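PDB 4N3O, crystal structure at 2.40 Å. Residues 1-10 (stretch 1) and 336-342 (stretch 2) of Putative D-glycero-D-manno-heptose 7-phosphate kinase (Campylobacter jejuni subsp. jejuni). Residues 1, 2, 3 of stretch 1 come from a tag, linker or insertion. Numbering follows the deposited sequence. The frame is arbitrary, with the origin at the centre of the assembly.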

# COMPACT_ATOMS: atom_id res chain seq x y z
N SER A 1 -2.98 -26.26 -13.84
CA SER A 1 -4.03 -25.46 -14.55
C SER A 1 -4.90 -24.69 -13.56
O SER A 1 -4.72 -24.80 -12.34
CB SER A 1 -4.91 -26.39 -15.40
OG SER A 1 -4.14 -27.10 -16.36
N ASN A 2 -5.82 -23.89 -14.09
CA ASN A 2 -6.75 -23.10 -13.28
C ASN A 2 -8.19 -23.48 -13.63
O ASN A 2 -8.49 -23.76 -14.80
CB ASN A 2 -6.51 -21.60 -13.52
CG ASN A 2 -5.11 -21.15 -13.08
OD1 ASN A 2 -4.51 -21.71 -12.17
ND2 ASN A 2 -4.60 -20.11 -13.74
N ALA A 3 -9.08 -23.51 -12.63
CA ALA A 3 -10.49 -23.90 -12.83
C ALA A 3 -11.33 -22.84 -13.59
O ALA A 3 -12.28 -23.20 -14.29
CB ALA A 3 -11.14 -24.24 -11.49
N MSE A 4 -10.97 -21.57 -13.44
CA MSE A 4 -11.64 -20.45 -14.15
C MSE A 4 -13.11 -20.23 -13.85
O MSE A 4 -13.78 -19.53 -14.61
CB MSE A 4 -11.48 -20.57 -15.67
CG MSE A 4 -10.03 -20.80 -16.06
SE MSE A 4 -8.92 -19.25 -15.54
CE MSE A 4 -9.11 -18.30 -17.27
N LYS A 5 -13.62 -20.79 -12.77
CA LYS A 5 -15.03 -20.56 -12.41
C LYS A 5 -15.15 -19.60 -11.22
O LYS A 5 -16.18 -19.54 -10.57
CB LYS A 5 -15.74 -21.88 -12.08
CG LYS A 5 -15.29 -22.57 -10.80
CD LYS A 5 -16.08 -23.86 -10.59
CE LYS A 5 -15.71 -24.55 -9.29
NZ LYS A 5 -16.02 -23.71 -8.10
N THR A 6 -14.08 -18.84 -10.96
CA THR A 6 -14.02 -17.90 -9.85
C THR A 6 -13.60 -16.54 -10.36
O THR A 6 -12.65 -16.43 -11.14
CB THR A 6 -12.99 -18.35 -8.80
OG1 THR A 6 -13.29 -19.67 -8.38
CG2 THR A 6 -13.01 -17.43 -7.61
N ILE A 7 -14.29 -15.50 -9.92
CA ILE A 7 -13.96 -14.14 -10.32
C ILE A 7 -13.63 -13.40 -9.06
O ILE A 7 -14.29 -13.60 -8.04
CB ILE A 7 -15.17 -13.44 -10.97
CG1 ILE A 7 -15.56 -14.12 -12.29
CG2 ILE A 7 -14.90 -11.94 -11.19
CD1 ILE A 7 -14.63 -13.86 -13.45
N ARG A 8 -12.61 -12.56 -9.10
CA ARG A 8 -12.29 -11.75 -7.96
C ARG A 8 -12.18 -10.34 -8.44
O ARG A 8 -11.80 -10.10 -9.59
CB ARG A 8 -10.95 -12.15 -7.31
CG ARG A 8 -10.82 -13.61 -6.87
CD ARG A 8 -9.77 -13.76 -5.79
NE ARG A 8 -9.21 -15.10 -5.76
CZ ARG A 8 -9.79 -16.15 -5.19
NH1 ARG A 8 -9.19 -17.32 -5.27
NH2 ARG A 8 -10.98 -16.06 -4.59
N THR A 9 -12.52 -9.39 -7.57
CA THR A 9 -12.33 -7.98 -7.87
C THR A 9 -11.75 -7.30 -6.62
O THR A 9 -11.98 -7.73 -5.47
CB THR A 9 -13.61 -7.24 -8.35
OG1 THR A 9 -14.51 -7.06 -7.26
CG2 THR A 9 -14.30 -8.00 -9.45
N GLN A 10 -11.03 -6.23 -6.88
CA GLN A 10 -10.39 -5.43 -5.84
C GLN A 10 -10.63 -3.97 -6.24
O GLN A 10 -10.31 -3.56 -7.36
CB GLN A 10 -8.91 -5.79 -5.79
CG GLN A 10 -8.13 -5.04 -4.74
CD GLN A 10 -6.68 -5.50 -4.63
OE1 GLN A 10 -6.24 -6.46 -5.29
NE2 GLN A 10 -5.93 -4.83 -3.78
N GLY A 336 -8.20 1.97 -10.74
CA GLY A 336 -9.50 1.87 -10.09
C GLY A 336 -9.75 0.37 -9.95
O GLY A 336 -8.80 -0.42 -9.84
N VAL A 337 -11.02 -0.03 -10.01
CA VAL A 337 -11.38 -1.43 -9.85
C VAL A 337 -10.65 -2.35 -10.81
O VAL A 337 -10.54 -2.05 -11.99
CB VAL A 337 -12.90 -1.65 -10.02
CG1 VAL A 337 -13.33 -1.39 -11.46
CG2 VAL A 337 -13.29 -3.05 -9.59
N LYS A 338 -10.10 -3.45 -10.30
CA LYS A 338 -9.47 -4.44 -11.17
C LYS A 338 -10.15 -5.80 -10.91
O LYS A 338 -10.70 -6.02 -9.85
CB LYS A 338 -7.95 -4.55 -10.99
CG LYS A 338 -7.46 -5.26 -9.74
CD LYS A 338 -6.89 -4.34 -8.68
CE LYS A 338 -5.52 -3.85 -9.10
NZ LYS A 338 -4.90 -3.02 -8.05
N SER A 339 -10.12 -6.67 -11.90
CA SER A 339 -10.72 -7.99 -11.75
C SER A 339 -9.92 -9.01 -12.49
O SER A 339 -9.23 -8.68 -13.44
CB SER A 339 -12.11 -8.02 -12.33
OG SER A 339 -12.00 -7.76 -13.70
N TRP A 340 -10.06 -10.26 -12.07
CA TRP A 340 -9.39 -11.37 -12.72
C TRP A 340 -10.16 -12.64 -12.47
O TRP A 340 -10.96 -12.71 -11.55
CB TRP A 340 -7.93 -11.49 -12.25
CG TRP A 340 -7.71 -11.77 -10.76
CD1 TRP A 340 -7.43 -12.98 -10.19
CD2 TRP A 340 -7.70 -10.82 -9.69
NE1 TRP A 340 -7.25 -12.85 -8.84
CE2 TRP A 340 -7.40 -11.53 -8.50
CE3 TRP A 340 -7.91 -9.44 -9.61
CZ2 TRP A 340 -7.34 -10.91 -7.25
CZ3 TRP A 340 -7.83 -8.82 -8.36
CH2 TRP A 340 -7.55 -9.55 -7.21
N ARG A 341 -9.91 -13.63 -13.31
CA ARG A 341 -10.58 -14.91 -13.28
C ARG A 341 -9.52 -15.93 -12.90
O ARG A 341 -8.38 -15.82 -13.33
CB ARG A 341 -11.12 -15.18 -14.68
CG ARG A 341 -12.31 -16.12 -14.77
CD ARG A 341 -12.73 -16.30 -16.22
NE ARG A 341 -14.17 -16.60 -16.34
CZ ARG A 341 -15.11 -15.72 -16.71
NH1 ARG A 341 -16.38 -16.12 -16.76
NH2 ARG A 341 -14.81 -14.46 -17.04
N ILE A 342 -9.88 -16.91 -12.08
CA ILE A 342 -8.92 -17.91 -11.65
C ILE A 342 -9.65 -19.26 -11.57
O ILE A 342 -9.05 -20.32 -11.73
CB ILE A 342 -8.28 -17.50 -10.29
CG1 ILE A 342 -6.91 -18.16 -10.06
CG2 ILE A 342 -9.27 -17.69 -9.14
CD1 ILE A 342 -6.92 -19.66 -9.87
OXT ILE A 342 -10.86 -19.33 -11.39

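The two ends of the chain pair as antiparallel strands, 6-10 against 338-341, and bury 825 Å² between the stretches. N2 and A3 come from the tag. The CB of N2 lies 3.4 Å from O of I342, although this tag residue is poorly ordered. At M4, a selenomethionine, the backbone N donates to the C-terminal carboxylate, with M4 N to I342 O at 2.9 Å. Its carbonyl receives a weak hydrogen bond, R341 NE to M4 O at 3.4 Å.

T6 N donates to the carboxylate, I342 OXT, at 3.3 Å, and its carbonyl accepts I342 N at 3.0 Å from T6 O. I7 faces R341 in a non-hydrogen-bonded pair. I7 CD1 packs over one face of the R341 guanidinium and reaches R341 CG at 3.5 Å.

R8 pairs with W340 through two hydrogen bonds, R8 N to W340 O and W340 N to R8 O, both 3.0 Å. On the face opposite I7 and R341, R8 CB sits over the indole of W340, 4.0 Å from the centroid of its six-membered ring, a CH-pi contact. T9 and S339 form a non-hydrogen-bonded pair, T9 CA to S339 CA 4.2 Å. Their backbones come close, and T9 CG2 meets S339 CB at 3.6 Å on the I7 and R341 face. Q10 pairs with K338, Q10 N to K338 O at 3.0 Å and K338 N to Q10 O at 2.9 Å.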